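S-adenosylmethionine:tRNA ribosyltransferase-isomerase (Thermotoga maritima, PDB 1VKY) probably transfers the ribose moiety of S-adenosylmethionine to preQ1-modified tRNA and isomerises it to give epoxyqueuosine, a late step of queuosine biosynthesis. Local coordinates at residues B[43-49]-B[317-323]. Numbering follows the deposited sequence.
Sequences LHRKTQR and FAGKDFV
Phe322 is the apolar centre. With chi1 t, its ring packs against the turn end of the beta-hairpin, whose loop is 45-48. Leu43 CD2 lies over one ring face, while Leu43 CB comes within 3.8 Å of Phe322 CE2; Gln48 lies over the opposite face, NE2 3.6 Å from Phe322 CD2. The ring edge meets Arg49 O, 3.8 Å from Phe322 CZ. Arg45, Lys46 and Thr47 have helical phi/psi and Gln48 the left-handed 67/21, so that the hairpin closes with His44 N hydrogen-bonded to Arg49 O at 2.8 Å. The CA atoms of Arg45 and Ala318 are 6.1 Å apart, those of Gln48 and Phe322 7.3 Å. Gly319 stands at the N-cap position of the second helix; at phi/psi 103/130 a CB would jam against Ala318 O.

Outward, Gln48 (chi1, chi2 m, m) and Arg45 (chi1-chi3 m, t, m) start sideways and bend their ends toward 317-323. Gln48 NE2 donates to Arg45 O (2.8 Å) and to a water (3.0 Å) that donates to Ala318 O (2.7 Å). Arg45 NH2 donates a hydrogen bond to Phe317 O (3.0 Å) while its guanidinium stacks on the Phe317 ring, centres 4.1 Å apart and planes at 18°, an off-centre cation-pi contact; Arg45 NE forms a salt bridge with the terminal carboxylate of Leu347.

The Gly319 junction between helices 309-318 and 320-332 thus packs against the hairpin of strands 39-44 and 49-54 at one margin of the mixed sheet, beside strand 343-346.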
loop_
_atom_site.group_PDB
_atom_site.type_symbol
_atom_site.label_atom_id
_atom_site.label_comp_id
_atom_site.label_asym_id
_atom_site.label_seq_id
_atom_site.Cartn_x
_atom_site.Cartn_y
_atom_site.Cartn_z
ATOM N N LEU B 43 14.190 -8.271 -19.625
ATOM C CA LEU B 43 15.226 -7.574 -20.356
ATOM C C LEU B 43 16.493 -8.441 -20.463
ATOM O O LEU B 43 17.039 -8.880 -19.465
ATOM C CB LEU B 43 15.571 -6.258 -19.635
ATOM C CG LEU B 43 14.701 -5.038 -20.000
ATOM C CD1 LEU B 43 13.285 -5.269 -19.788
ATOM C CD2 LEU B 43 15.163 -3.861 -19.225
ATOM N N HIS B 44 16.923 -8.679 -21.698
ATOM C CA HIS B 44 18.115 -9.463 -21.988
ATOM C C HIS B 44 19.192 -8.477 -22.425
ATOM O O HIS B 44 19.173 -7.977 -23.550
ATOM C CB HIS B 44 17.827 -10.470 -23.105
ATOM C CG HIS B 44 16.744 -11.459 -22.790
ATOM N ND1 HIS B 44 17.004 -12.704 -22.268
ATOM C CD2 HIS B 44 15.398 -11.396 -22.953
ATOM C CE1 HIS B 44 15.870 -13.367 -22.120
ATOM N NE2 HIS B 44 14.883 -12.600 -22.537
ATOM N N ARG B 45 20.127 -8.181 -21.542
ATOM C CA ARG B 45 21.015 -7.036 -21.801
ATOM C C ARG B 45 21.907 -7.181 -23.002
ATOM O O ARG B 45 22.038 -6.243 -23.758
ATOM C CB ARG B 45 21.885 -6.720 -20.596
ATOM C CG ARG B 45 21.127 -6.174 -19.391
ATOM C CD ARG B 45 21.997 -6.158 -18.164
ATOM N NE ARG B 45 22.276 -7.488 -17.632
ATOM C CZ ARG B 45 23.077 -7.693 -16.601
ATOM N NH1 ARG B 45 23.280 -8.910 -16.154
ATOM N NH2 ARG B 45 23.681 -6.674 -16.014
ATOM N N LYS B 46 22.534 -8.333 -23.180
ATOM C CA LYS B 46 23.485 -8.500 -24.282
ATOM C C LYS B 46 22.825 -8.527 -25.666
ATOM O O LYS B 46 23.361 -7.999 -26.644
ATOM C CB LYS B 46 24.309 -9.758 -24.080
ATOM C CG LYS B 46 25.242 -9.714 -22.846
ATOM C CD LYS B 46 25.584 -11.148 -22.402
ATOM C CE LYS B 46 27.085 -11.367 -22.111
ATOM N NZ LYS B 46 27.427 -11.396 -20.655
ATOM N N THR B 47 21.659 -9.141 -25.758
ATOM C CA THR B 47 20.967 -9.222 -27.026
ATOM C C THR B 47 20.021 -8.057 -27.223
ATOM O O THR B 47 19.580 -7.843 -28.323
ATOM C CB THR B 47 20.173 -10.521 -27.127
ATOM O OG1 THR B 47 19.192 -10.551 -26.100
ATOM C CG2 THR B 47 21.053 -11.718 -26.859
ATOM N N GLN B 48 19.712 -7.329 -26.151
ATOM C CA GLN B 48 18.755 -6.207 -26.153
ATOM C C GLN B 48 17.311 -6.633 -26.414
ATOM O O GLN B 48 16.442 -5.826 -26.756
ATOM C CB GLN B 48 19.170 -5.104 -27.129
ATOM C CG GLN B 48 20.577 -4.570 -26.872
ATOM C CD GLN B 48 20.581 -3.488 -25.818
ATOM O OE1 GLN B 48 20.193 -2.361 -26.091
ATOM N NE2 GLN B 48 20.997 -3.831 -24.616
ATOM N N ARG B 49 17.029 -7.902 -26.176
ATOM C CA ARG B 49 15.690 -8.400 -26.328
ATOM C C ARG B 49 14.830 -8.061 -25.103
ATOM O O ARG B 49 15.269 -8.163 -23.950
ATOM C CB ARG B 49 15.736 -9.900 -26.522
ATOM C CG ARG B 49 14.386 -10.487 -26.792
ATOM C CD ARG B 49 14.394 -12.034 -26.789
ATOM N NE ARG B 49 13.043 -12.481 -27.101
ATOM C CZ ARG B 49 12.540 -13.680 -26.849
ATOM N NH1 ARG B 49 13.275 -14.634 -26.292
ATOM N NH2 ARG B 49 11.283 -13.917 -27.186
ATOM N N PHE B 317 22.260 -1.019 -14.028
ATOM C CA PHE B 317 22.332 -2.489 -14.169
ATOM C C PHE B 317 22.060 -2.951 -15.612
ATOM O O PHE B 317 22.733 -3.825 -16.136
ATOM C CB PHE B 317 21.342 -3.166 -13.223
ATOM C CG PHE B 317 21.529 -4.636 -13.165
ATOM C CD1 PHE B 317 22.591 -5.179 -12.441
ATOM C CD2 PHE B 317 20.706 -5.488 -13.873
ATOM C CE1 PHE B 317 22.814 -6.558 -12.426
ATOM C CE2 PHE B 317 20.937 -6.901 -13.847
ATOM C CZ PHE B 317 21.993 -7.396 -13.109
ATOM N N ALA B 318 21.051 -2.346 -16.224
ATOM C CA ALA B 318 20.556 -2.727 -17.547
ATOM C C ALA B 318 21.160 -1.924 -18.690
ATOM O O ALA B 318 21.109 -2.367 -19.818
ATOM C CB ALA B 318 19.069 -2.586 -17.557
ATOM N N GLY B 319 21.704 -0.741 -18.409
ATOM C CA GLY B 319 22.097 0.200 -19.451
ATOM C C GLY B 319 21.053 1.282 -19.510
ATOM O O GLY B 319 19.875 0.975 -19.587
ATOM N N LYS B 320 21.462 2.553 -19.477
ATOM C CA LYS B 320 20.474 3.630 -19.372
ATOM C C LYS B 320 19.510 3.716 -20.551
ATOM O O LYS B 320 18.286 3.825 -20.373
ATOM C CB LYS B 320 21.184 4.962 -19.157
ATOM C CG LYS B 320 20.208 6.139 -18.971
ATOM C CD LYS B 320 20.923 7.461 -19.061
ATOM N N ASP B 321 20.024 3.707 -21.773
ATOM C CA ASP B 321 19.117 3.830 -22.915
ATOM C C ASP B 321 18.178 2.615 -23.018
ATOM O O ASP B 321 17.014 2.742 -23.362
ATOM C CB ASP B 321 19.893 4.000 -24.209
ATOM C CG ASP B 321 20.711 5.290 -24.246
ATOM O OD1 ASP B 321 20.394 6.258 -23.504
ATOM O OD2 ASP B 321 21.698 5.413 -25.003
ATOM N N PHE B 322 18.690 1.434 -22.707
ATOM C CA PHE B 322 17.876 0.215 -22.793
ATOM C C PHE B 322 16.773 0.271 -21.738
ATOM O O PHE B 322 15.631 -0.033 -22.020
ATOM C CB PHE B 322 18.810 -0.976 -22.593
ATOM C CG PHE B 322 18.166 -2.344 -22.760
ATOM C CD1 PHE B 322 17.241 -2.602 -23.756
ATOM C CD2 PHE B 322 18.556 -3.401 -21.952
ATOM C CE1 PHE B 322 16.701 -3.881 -23.918
ATOM C CE2 PHE B 322 17.992 -4.668 -22.114
ATOM C CZ PHE B 322 17.061 -4.887 -23.092
ATOM N N VAL B 323 17.093 0.649 -20.493
ATOM C CA VAL B 323 16.065 0.640 -19.472
ATOM C C VAL B 323 15.024 1.716 -19.762
ATOM O O VAL B 323 13.812 1.520 -19.539
ATOM C CB VAL B 323 16.641 0.753 -18.021
ATOM C CG1 VAL B 323 16.776 2.189 -17.571
ATOM C CG2 VAL B 323 15.701 0.047 -17.064
HETATM O O HOH W 1 21.940 -2.098 -22.382
#